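Local atomic coordinates of enoyl-CoA hydratase (Mycobacterium avium subsp. paratuberculosis, PDB entry 4LK5), a protein that probably catalyses the hydration of 2-enoyl-CoA thioesters as a trimeric enzyme of the crotonase-like enoyl-CoA hydratase/isomerase family. Residues 64-75 / 117-128; 184-193 / 205-213. All coordinates share one frame; numbering follows the deposited sequence.

Interaction 1. Residues 64-75 / 117-128; sequences ITGIADAMEYAA and EINRLVRAIAAL
Helices 61-76 and 113-127 pack side by side in a buried, nearly parallel contact, apolar along one margin and salt-bridged along the other. Their segments approach to 8.2 Å between axes and cross at 27°, closest at Ala68, where the small side chain lets Leu121 settle as a knob among Ile64, Ile67, Ala68 and Met71. Leu121 presses CD1 against Ile67 CG2 at 3.4 Å, its CG turned beside the carbonyl carbon (chi1 162°), and both methyl branches meet that Ile67 methyl. Selenomethionine Met71 lays CB on Ala124 CB (3.5 Å) and brings SE to Leu128 CD2. Both helices follow a strand of the crotonase-fold sheet and lead into the next parallel one, as in beta-alpha-beta crossovers; Met71 reaches down to Val48, Val83 and Ile85 on those strands. On the outer margin Arg120, bent at chi3 (89°), is a second knob, with Ala68 CB over one guanidinium face. Its edge is ringed by acids: NH2 donates to Asp69 OD1 (2.6 Å), nearly along the C-O axis, and to Glu72 OE1 (2.8 Å) from above that carboxylate plane, while NH1 donates to Glu117 OE1 of its own helix at 2.9 Å. Glu117 OE1 also lies 2.8 Å from Thr65 OG1.

Interaction 2. Residues 184-193 / 205-213; sequences AVGRIRAMQM and ALAWGLVTA
The indole of Trp208 carries the guanidinium of Arg189 on one face and meets Met193 CG in plane at its edge, with Gln192 at the far end of the six-membered ring. This is a cation-pi stack: Arg189 CZ stands 3.6 Å from the centroid of the Trp208 five-membered ring, the two planes inclined by 28°. The Arg189 chain, extended from CG to NE, runs over the indole and puts CD 3.8 Å from the centroid of the Trp208 five-membered ring, a CH-pi contact. Arg189 NE and Trp208 NE1 are both donors and make no hydrogen bond; they meet by stacking, face against face. The amide of Gln192 stands steeply to the indole, 75° between planes. Met193, a selenomethionine, sets SE 5.2 Å from the centroid of the six-membered ring in an edge-on Met-aromatic contact. Helix 202-208 ends here in a Schellman motif at Gly209, whose positive phi (85°) turns the chain toward strand 213-215. The setting is the trimer interface of the crotonase fold: Arg189 NH2 makes a weak hydrogen bond to Ala207 O of a neighbouring subunit, and Ile188 packs on Gly209 of that subunit. Next to the stack Ala184 CB faces Gly209 O at 3.6 Å, and Val185 CG1 wedges between Trp208 and Leu210, 3.3 Å from Trp208 O and 3.9 Å from Leu210 CB.

From the N terminus, the chain passes strands 37-41 and 45-50 before helix 61-76 opens interaction 1. Strand 82-87 and an unmodelled stretch, 99-111, follow, and helix 113-127 closes that loop of 41 residues. The chain then builds strands 132-136 and 153-157 and enters interaction 2, whose loop of 11 residues holds the end of helix 187-195, strand 200-201 and the start of helix 202-208. The two contacts lie in series, with centres 24 Å apart on opposite sides of the chain's centre. Interaction 1 joins helices covering the six-stranded sheet and touches no other subunit; 184-193 / 205-213 ties the junction of helices 177-185 and 187-195 to the end of helix 202-208, before outermost strand 213-215, and borders both neighbouring subunits.

Interaction 1. Residues 64-75 / 117-128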
loop_
_atom_site.group_PDB
_atom_site.type_symbol
_atom_site.label_atom_id
_atom_site.label_comp_id
_atom_site.label_asym_id
_atom_site.label_seq_id
_atom_site.Cartn_x
_atom_site.Cartn_y
_atom_site.Cartn_z
ATOM N N ILE C 64 -20.598 -20.720 -6.967
ATOM C CA ILE C 64 -19.945 -19.950 -5.918
ATOM C C ILE C 64 -19.954 -20.785 -4.649
ATOM O O ILE C 64 -18.936 -20.880 -3.967
ATOM C CB ILE C 64 -20.637 -18.580 -5.671
ATOM C CG1 ILE C 64 -20.265 -17.569 -6.747
ATOM C CG2 ILE C 64 -20.210 -17.957 -4.352
ATOM C CD1 ILE C 64 -21.269 -16.430 -6.886
ATOM N N THR C 65 -21.104 -21.368 -4.315
ATOM C CA THR C 65 -21.208 -22.292 -3.168
ATOM C C THR C 65 -20.208 -23.445 -3.256
ATOM O O THR C 65 -19.701 -23.916 -2.240
ATOM C CB THR C 65 -22.653 -22.840 -3.021
ATOM O OG1 THR C 65 -23.540 -21.741 -2.736
ATOM C CG2 THR C 65 -22.753 -23.946 -1.878
ATOM N N GLY C 66 -19.888 -23.850 -4.481
ATOM C CA GLY C 66 -18.999 -24.976 -4.701
ATOM C C GLY C 66 -17.547 -24.691 -4.391
ATOM O O GLY C 66 -16.881 -25.484 -3.715
ATOM N N ILE C 67 -17.056 -23.561 -4.909
ATOM C CA ILE C 67 -15.671 -23.105 -4.698
ATOM C C ILE C 67 -15.497 -22.854 -3.202
ATOM O O ILE C 67 -14.543 -23.310 -2.583
ATOM C CB ILE C 67 -15.398 -21.791 -5.479
ATOM C CG1 ILE C 67 -15.527 -22.001 -6.985
ATOM C CG2 ILE C 67 -14.019 -21.208 -5.179
ATOM C CD1 ILE C 67 -16.203 -20.834 -7.646
ATOM N N ALA C 68 -16.454 -22.145 -2.614
ATOM C CA ALA C 68 -16.458 -21.967 -1.185
ATOM C C ALA C 68 -16.308 -23.307 -0.469
ATOM O O ALA C 68 -15.390 -23.455 0.319
ATOM C CB ALA C 68 -17.704 -21.211 -0.734
ATOM N N ASP C 69 -17.146 -24.299 -0.789
ATOM C CA ASP C 69 -17.111 -25.618 -0.083
ATOM C C ASP C 69 -15.779 -26.315 -0.291
ATOM O O ASP C 69 -15.150 -26.837 0.637
ATOM C CB ASP C 69 -18.247 -26.556 -0.573
ATOM C CG ASP C 69 -19.665 -26.125 -0.097
ATOM O OD1 ASP C 69 -19.803 -25.292 0.817
ATOM O OD2 ASP C 69 -20.662 -26.639 -0.635
ATOM N N ALA C 70 -15.360 -26.332 -1.543
ATOM C CA ALA C 70 -14.046 -26.822 -1.929
ATOM C C ALA C 70 -12.869 -26.124 -1.184
ATOM O O ALA C 70 -11.892 -26.794 -0.746
ATOM C CB ALA C 70 -13.891 -26.650 -3.440
HETATM N N MSE C 71 -12.934 -24.796 -1.031
HETATM C CA MSE C 71 -11.851 -24.122 -0.300
HETATM C C MSE C 71 -11.899 -24.539 1.161
HETATM O O MSE C 71 -10.873 -24.853 1.759
HETATM C CB MSE C 71 -11.895 -22.606 -0.432
HETATM C CG MSE C 71 -11.708 -22.171 -1.865
HETATM SE SE MSE C 71 -9.910 -22.660 -2.474
HETATM C CE MSE C 71 -10.314 -22.478 -4.370
ATOM N N GLU C 72 -13.089 -24.591 1.752
ATOM C CA GLU C 72 -13.180 -25.093 3.130
ATOM C C GLU C 72 -12.676 -26.550 3.250
ATOM O O GLU C 72 -11.854 -26.847 4.132
ATOM C CB GLU C 72 -14.591 -24.949 3.681
ATOM C CG GLU C 72 -14.986 -23.502 3.927
ATOM C CD GLU C 72 -16.376 -23.397 4.510
ATOM O OE1 GLU C 72 -17.184 -24.318 4.263
ATOM O OE2 GLU C 72 -16.664 -22.402 5.202
ATOM N N TYR C 73 -13.115 -27.434 2.346
ATOM C CA TYR C 73 -12.634 -28.825 2.352
ATOM C C TYR C 73 -11.103 -28.924 2.348
ATOM O O TYR C 73 -10.507 -29.711 3.081
ATOM C CB TYR C 73 -13.168 -29.612 1.151
ATOM C CG TYR C 73 -12.567 -30.971 1.121
ATOM C CD1 TYR C 73 -12.906 -31.913 2.110
ATOM C CD2 TYR C 73 -11.610 -31.314 0.169
ATOM C CE1 TYR C 73 -12.328 -33.168 2.129
ATOM C CE2 TYR C 73 -11.031 -32.576 0.167
ATOM C CZ TYR C 73 -11.387 -33.498 1.150
ATOM O OH TYR C 73 -10.804 -34.751 1.167
ATOM N N ALA C 74 -10.477 -28.105 1.516
ATOM C CA ALA C 74 -9.044 -28.148 1.324
ATOM C C ALA C 74 -8.220 -27.726 2.544
ATOM O O ALA C 74 -7.015 -28.002 2.595
ATOM C CB ALA C 74 -8.684 -27.292 0.129
ATOM N N ALA C 75 -8.845 -27.045 3.508
ATOM C CA ALA C 75 -8.156 -26.684 4.749
ATOM C C ALA C 75 -7.999 -27.877 5.674
ATOM O O ALA C 75 -7.067 -27.896 6.475
ATOM C CB ALA C 75 -8.894 -25.570 5.474
ATOM N N GLU C 117 -22.263 -15.917 0.219
ATOM C CA GLU C 117 -21.477 -17.037 -0.207
ATOM C C GLU C 117 -20.182 -16.562 -0.843
ATOM O O GLU C 117 -19.144 -17.248 -0.717
ATOM C CB GLU C 117 -22.266 -17.913 -1.183
ATOM C CG GLU C 117 -23.459 -18.603 -0.554
ATOM C CD GLU C 117 -23.052 -19.733 0.357
ATOM O OE1 GLU C 117 -22.798 -20.841 -0.171
ATOM O OE2 GLU C 117 -22.993 -19.524 1.594
ATOM N N ILE C 118 -20.251 -15.417 -1.544
ATOM C CA ILE C 118 -19.046 -14.735 -2.001
ATOM C C ILE C 118 -18.160 -14.577 -0.777
ATOM O O ILE C 118 -16.959 -14.896 -0.804
ATOM C CB ILE C 118 -19.290 -13.307 -2.485
ATOM C CG1 ILE C 118 -20.224 -13.226 -3.685
ATOM C CG2 ILE C 118 -17.966 -12.635 -2.829
ATOM C CD1 ILE C 118 -19.813 -14.058 -4.850
ATOM N N ASN C 119 -18.768 -14.071 0.300
ATOM C CA ASN C 119 -18.024 -13.784 1.518
ATOM C C ASN C 119 -17.429 -15.069 2.072
ATOM O O ASN C 119 -16.252 -15.109 2.394
ATOM C CB ASN C 119 -18.894 -13.021 2.538
ATOM C CG ASN C 119 -19.209 -11.585 2.087
ATOM O OD1 ASN C 119 -18.742 -11.125 1.039
ATOM N ND2 ASN C 119 -19.995 -10.873 2.874
ATOM N N ARG C 120 -18.225 -16.129 2.134
ATOM C CA ARG C 120 -17.728 -17.429 2.568
ATOM C C ARG C 120 -16.528 -17.828 1.747
ATOM O O ARG C 120 -15.526 -18.246 2.280
ATOM C CB ARG C 120 -18.784 -18.532 2.394
ATOM C CG ARG C 120 -19.423 -19.072 3.656
ATOM C CD ARG C 120 -20.488 -20.135 3.326
ATOM N NE ARG C 120 -19.826 -21.420 3.276
ATOM C CZ ARG C 120 -19.892 -22.325 2.304
ATOM N NH1 ARG C 120 -20.686 -22.199 1.216
ATOM N NH2 ARG C 120 -19.148 -23.413 2.479
ATOM N N LEU C 121 -16.653 -17.735 0.438
ATOM C CA LEU C 121 -15.567 -18.130 -0.453
ATOM C C LEU C 121 -14.288 -17.360 -0.094
ATOM O O LEU C 121 -13.255 -17.963 0.241
ATOM C CB LEU C 121 -15.964 -17.895 -1.906
ATOM C CG LEU C 121 -14.890 -17.835 -2.999
ATOM C CD1 LEU C 121 -13.775 -18.818 -2.782
ATOM C CD2 LEU C 121 -15.567 -18.085 -4.335
ATOM N N VAL C 122 -14.399 -16.035 -0.106
ATOM C CA VAL C 122 -13.276 -15.161 0.167
ATOM C C VAL C 122 -12.610 -15.462 1.508
ATOM O O VAL C 122 -11.371 -15.605 1.578
ATOM C CB VAL C 122 -13.699 -13.679 0.011
ATOM C CG1 VAL C 122 -12.736 -12.783 0.689
ATOM C CG2 VAL C 122 -13.760 -13.326 -1.461
ATOM N N ARG C 123 -13.404 -15.621 2.556
ATOM C CA ARG C 123 -12.833 -16.020 3.859
ATOM C C ARG C 123 -12.159 -17.352 3.793
ATOM O O ARG C 123 -11.215 -17.580 4.531
ATOM C CB ARG C 123 -13.882 -16.165 4.956
ATOM C CG ARG C 123 -14.522 -14.858 5.344
ATOM C CD ARG C 123 -15.240 -14.924 6.663
ATOM N NE ARG C 123 -16.119 -13.764 6.730
ATOM C CZ ARG C 123 -17.413 -13.744 6.392
ATOM N NH1 ARG C 123 -18.048 -14.828 5.986
ATOM N NH2 ARG C 123 -18.092 -12.603 6.491
ATOM N N ALA C 124 -12.664 -18.258 2.961
ATOM C CA ALA C 124 -12.111 -19.620 2.936
ATOM C C ALA C 124 -10.732 -19.549 2.332
ATOM O O ALA C 124 -9.818 -20.189 2.819
ATOM C CB ALA C 124 -12.992 -20.575 2.156
ATOM N N ILE C 125 -10.581 -18.728 1.289
ATOM C CA ILE C 125 -9.260 -18.546 0.691
ATOM C C ILE C 125 -8.259 -17.930 1.653
ATOM O O ILE C 125 -7.188 -18.445 1.787
ATOM C CB ILE C 125 -9.309 -17.751 -0.605
ATOM C CG1 ILE C 125 -10.012 -18.586 -1.661
ATOM C CG2 ILE C 125 -7.903 -17.428 -1.105
ATOM C CD1 ILE C 125 -10.449 -17.774 -2.852
ATOM N N ALA C 126 -8.622 -16.846 2.319
ATOM C CA ALA C 126 -7.729 -16.172 3.279
ATOM C C ALA C 126 -7.369 -17.066 4.472
ATOM O O ALA C 126 -6.267 -16.985 5.016
ATOM C CB ALA C 126 -8.360 -14.859 3.768
ATOM N N ALA C 127 -8.314 -17.884 4.898
ATOM C CA ALA C 127 -8.090 -18.780 6.034
ATOM C C ALA C 127 -7.309 -20.079 5.666
ATOM O O ALA C 127 -6.901 -20.814 6.556
ATOM C CB ALA C 127 -9.433 -19.137 6.664
ATOM N N LEU C 128 -7.097 -20.346 4.376
ATOM C CA LEU C 128 -6.506 -21.626 3.932
ATOM C C LEU C 128 -4.976 -21.789 4.230
ATOM O O LEU C 128 -4.156 -21.079 3.644
ATOM C CB LEU C 128 -6.781 -21.770 2.434
ATOM C CG LEU C 128 -6.573 -23.089 1.664
ATOM C CD1 LEU C 128 -6.703 -24.292 2.568
ATOM C CD2 LEU C 128 -7.571 -23.184 0.496
#

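Interaction 2. Residues 184-193 / 205-213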
loop_
_atom_site.group_PDB
_atom_site.type_symbol
_atom_site.label_atom_id
_atom_site.label_comp_id
_atom_site.label_asym_id
_atom_site.label_seq_id
_atom_site.Cartn_x
_atom_site.Cartn_y
_atom_site.Cartn_z
ATOM N N ALA C 184 -2.955 -4.300 -1.973
ATOM C CA ALA C 184 -1.848 -4.574 -2.887
ATOM C C ALA C 184 -1.300 -3.295 -3.538
ATOM O O ALA C 184 -0.106 -3.108 -3.559
ATOM C CB ALA C 184 -2.269 -5.571 -3.931
ATOM N N VAL C 185 -2.168 -2.398 -4.006
ATOM C CA VAL C 185 -1.747 -1.296 -4.854
ATOM C C VAL C 185 -1.952 0.100 -4.242
ATOM O O VAL C 185 -1.602 1.097 -4.888
ATOM C CB VAL C 185 -2.483 -1.356 -6.238
ATOM C CG1 VAL C 185 -2.141 -2.620 -6.987
ATOM C CG2 VAL C 185 -3.995 -1.264 -6.092
ATOM N N GLY C 186 -2.534 0.176 -3.036
ATOM C CA GLY C 186 -2.832 1.450 -2.372
ATOM C C GLY C 186 -4.197 2.108 -2.709
ATOM O O GLY C 186 -4.899 1.758 -3.637
ATOM N N ARG C 187 -4.544 3.109 -1.930
ATOM C CA ARG C 187 -5.826 3.739 -2.006
ATOM C C ARG C 187 -6.187 4.452 -3.341
ATOM O O ARG C 187 -7.305 4.281 -3.841
ATOM C CB ARG C 187 -5.885 4.737 -0.873
ATOM C CG ARG C 187 -7.184 5.476 -0.818
ATOM C CD ARG C 187 -7.267 6.355 0.398
ATOM N NE ARG C 187 -8.471 7.119 0.234
ATOM C CZ ARG C 187 -8.540 8.272 -0.407
ATOM N NH1 ARG C 187 -7.447 8.834 -0.887
ATOM N NH2 ARG C 187 -9.710 8.874 -0.522
ATOM N N ILE C 188 -5.281 5.254 -3.910
ATOM C CA ILE C 188 -5.615 6.044 -5.105
ATOM C C ILE C 188 -5.941 5.112 -6.277
ATOM O O ILE C 188 -6.943 5.307 -7.010
ATOM C CB ILE C 188 -4.466 7.026 -5.466
ATOM C CG1 ILE C 188 -4.381 8.146 -4.453
ATOM C CG2 ILE C 188 -4.632 7.649 -6.843
ATOM C CD1 ILE C 188 -5.701 8.824 -4.136
ATOM N N ARG C 189 -5.105 4.092 -6.437
ATOM C CA ARG C 189 -5.336 3.074 -7.441
ATOM C C ARG C 189 -6.596 2.226 -7.226
ATOM O O ARG C 189 -7.290 1.895 -8.190
ATOM C CB ARG C 189 -4.093 2.193 -7.560
ATOM C CG ARG C 189 -3.033 2.900 -8.416
ATOM C CD ARG C 189 -1.736 2.155 -8.420
ATOM N NE ARG C 189 -0.859 2.625 -9.479
ATOM C CZ ARG C 189 0.478 2.583 -9.451
ATOM N NH1 ARG C 189 1.124 2.109 -8.373
ATOM N NH2 ARG C 189 1.178 3.030 -10.504
ATOM N N ALA C 190 -6.914 1.885 -5.976
ATOM C CA ALA C 190 -8.114 1.102 -5.730
ATOM C C ALA C 190 -9.332 1.893 -6.209
ATOM O O ALA C 190 -10.186 1.386 -6.925
ATOM C CB ALA C 190 -8.256 0.795 -4.278
HETATM N N MSE C 191 -9.337 3.154 -5.814
HETATM C CA MSE C 191 -10.420 4.080 -6.042
HETATM C C MSE C 191 -10.563 4.309 -7.535
HETATM O O MSE C 191 -11.648 4.384 -8.062
HETATM C CB MSE C 191 -10.025 5.284 -5.205
HETATM C CG MSE C 191 -11.168 6.256 -5.000
HETATM SE SE MSE C 191 -12.544 5.594 -3.761
HETATM C CE MSE C 191 -11.741 6.188 -2.071
ATOM N N GLN C 192 -9.463 4.334 -8.249
ATOM C CA GLN C 192 -9.506 4.470 -9.686
ATOM C C GLN C 192 -10.148 3.253 -10.341
ATOM O O GLN C 192 -10.984 3.390 -11.237
ATOM C CB GLN C 192 -8.069 4.583 -10.171
ATOM C CG GLN C 192 -7.831 4.610 -11.659
ATOM C CD GLN C 192 -6.355 4.731 -11.970
ATOM O OE1 GLN C 192 -5.552 5.217 -11.162
ATOM N NE2 GLN C 192 -5.985 4.289 -13.142
HETATM N N MSE C 193 -9.730 2.060 -9.924
HETATM C CA MSE C 193 -10.242 0.871 -10.533
HETATM C C MSE C 193 -11.700 0.782 -10.269
HETATM O O MSE C 193 -12.458 0.332 -11.113
HETATM C CB MSE C 193 -9.595 -0.371 -9.964
HETATM C CG MSE C 193 -8.201 -0.538 -10.568
HETATM SE SE MSE C 193 -7.412 -2.254 -9.936
HETATM C CE MSE C 193 -8.469 -3.475 -11.079
ATOM N N ALA C 205 -0.728 -4.225 -14.513
ATOM C CA ALA C 205 -0.993 -4.806 -13.208
ATOM C C ALA C 205 0.272 -5.297 -12.455
ATOM O O ALA C 205 0.360 -5.194 -11.226
ATOM C CB ALA C 205 -2.015 -5.922 -13.355
ATOM N N LEU C 206 1.238 -5.852 -13.167
ATOM C CA LEU C 206 2.525 -6.188 -12.544
ATOM C C LEU C 206 3.210 -4.930 -11.975
ATOM O O LEU C 206 3.658 -4.930 -10.842
ATOM C CB LEU C 206 3.448 -6.867 -13.559
ATOM C CG LEU C 206 4.792 -7.488 -13.072
ATOM C CD1 LEU C 206 4.595 -8.502 -11.962
ATOM C CD2 LEU C 206 5.541 -8.130 -14.237
ATOM N N ALA C 207 3.257 -3.860 -12.765
ATOM C CA ALA C 207 3.934 -2.628 -12.368
ATOM C C ALA C 207 3.298 -2.040 -11.135
ATOM O O ALA C 207 3.988 -1.491 -10.288
ATOM C CB ALA C 207 3.895 -1.609 -13.503
ATOM N N TRP C 208 1.972 -2.138 -11.050
ATOM C CA TRP C 208 1.208 -1.632 -9.905
ATOM C C TRP C 208 1.395 -2.416 -8.600
ATOM O O TRP C 208 1.009 -1.936 -7.541
ATOM C CB TRP C 208 -0.282 -1.678 -10.235
ATOM C CG TRP C 208 -0.791 -0.535 -11.083
ATOM C CD1 TRP C 208 -0.051 0.306 -11.886
ATOM C CD2 TRP C 208 -2.160 -0.143 -11.244
ATOM N NE1 TRP C 208 -0.874 1.212 -12.500
ATOM C CE2 TRP C 208 -2.173 0.955 -12.143
ATOM C CE3 TRP C 208 -3.376 -0.608 -10.709
ATOM C CZ2 TRP C 208 -3.362 1.606 -12.514
ATOM C CZ3 TRP C 208 -4.540 0.020 -11.066
ATOM C CH2 TRP C 208 -4.531 1.135 -11.956
ATOM N N GLY C 209 1.926 -3.630 -8.682
ATOM C CA GLY C 209 1.937 -4.569 -7.545
ATOM C C GLY C 209 0.677 -5.400 -7.377
ATOM O O GLY C 209 0.426 -5.928 -6.299
ATOM N N LEU C 210 -0.124 -5.535 -8.430
ATOM C CA LEU C 210 -1.401 -6.235 -8.318
ATOM C C LEU C 210 -1.257 -7.721 -8.543
ATOM O O LEU C 210 -2.123 -8.475 -8.106
ATOM C CB LEU C 210 -2.431 -5.704 -9.334
ATOM C CG LEU C 210 -3.898 -6.146 -9.229
ATOM C CD1 LEU C 210 -4.507 -5.594 -7.967
ATOM C CD2 LEU C 210 -4.741 -5.663 -10.406
ATOM N N VAL C 211 -0.207 -8.151 -9.264
ATOM C CA VAL C 211 0.014 -9.587 -9.515
ATOM C C VAL C 211 1.460 -9.990 -9.369
ATOM O O VAL C 211 2.368 -9.171 -9.378
ATOM C CB VAL C 211 -0.466 -10.049 -10.908
ATOM C CG1 VAL C 211 -1.918 -9.639 -11.129
ATOM C CG2 VAL C 211 0.411 -9.492 -12.013
ATOM N N THR C 212 1.647 -11.287 -9.245
ATOM C CA THR C 212 2.906 -11.825 -8.877
ATOM C C THR C 212 3.830 -11.910 -10.110
ATOM O O THR C 212 5.034 -11.542 -10.051
ATOM C CB THR C 212 2.674 -13.183 -8.210
ATOM O OG1 THR C 212 1.697 -13.011 -7.164
ATOM C CG2 THR C 212 3.979 -13.704 -7.615
ATOM N N ALA C 213 3.268 -12.367 -11.231
ATOM C CA ALA C 213 4.045 -12.470 -12.467
ATOM C C ALA C 213 3.197 -12.502 -13.725
ATOM O O ALA C 213 2.051 -12.915 -13.698
ATOM C CB ALA C 213 4.969 -13.687 -12.414
#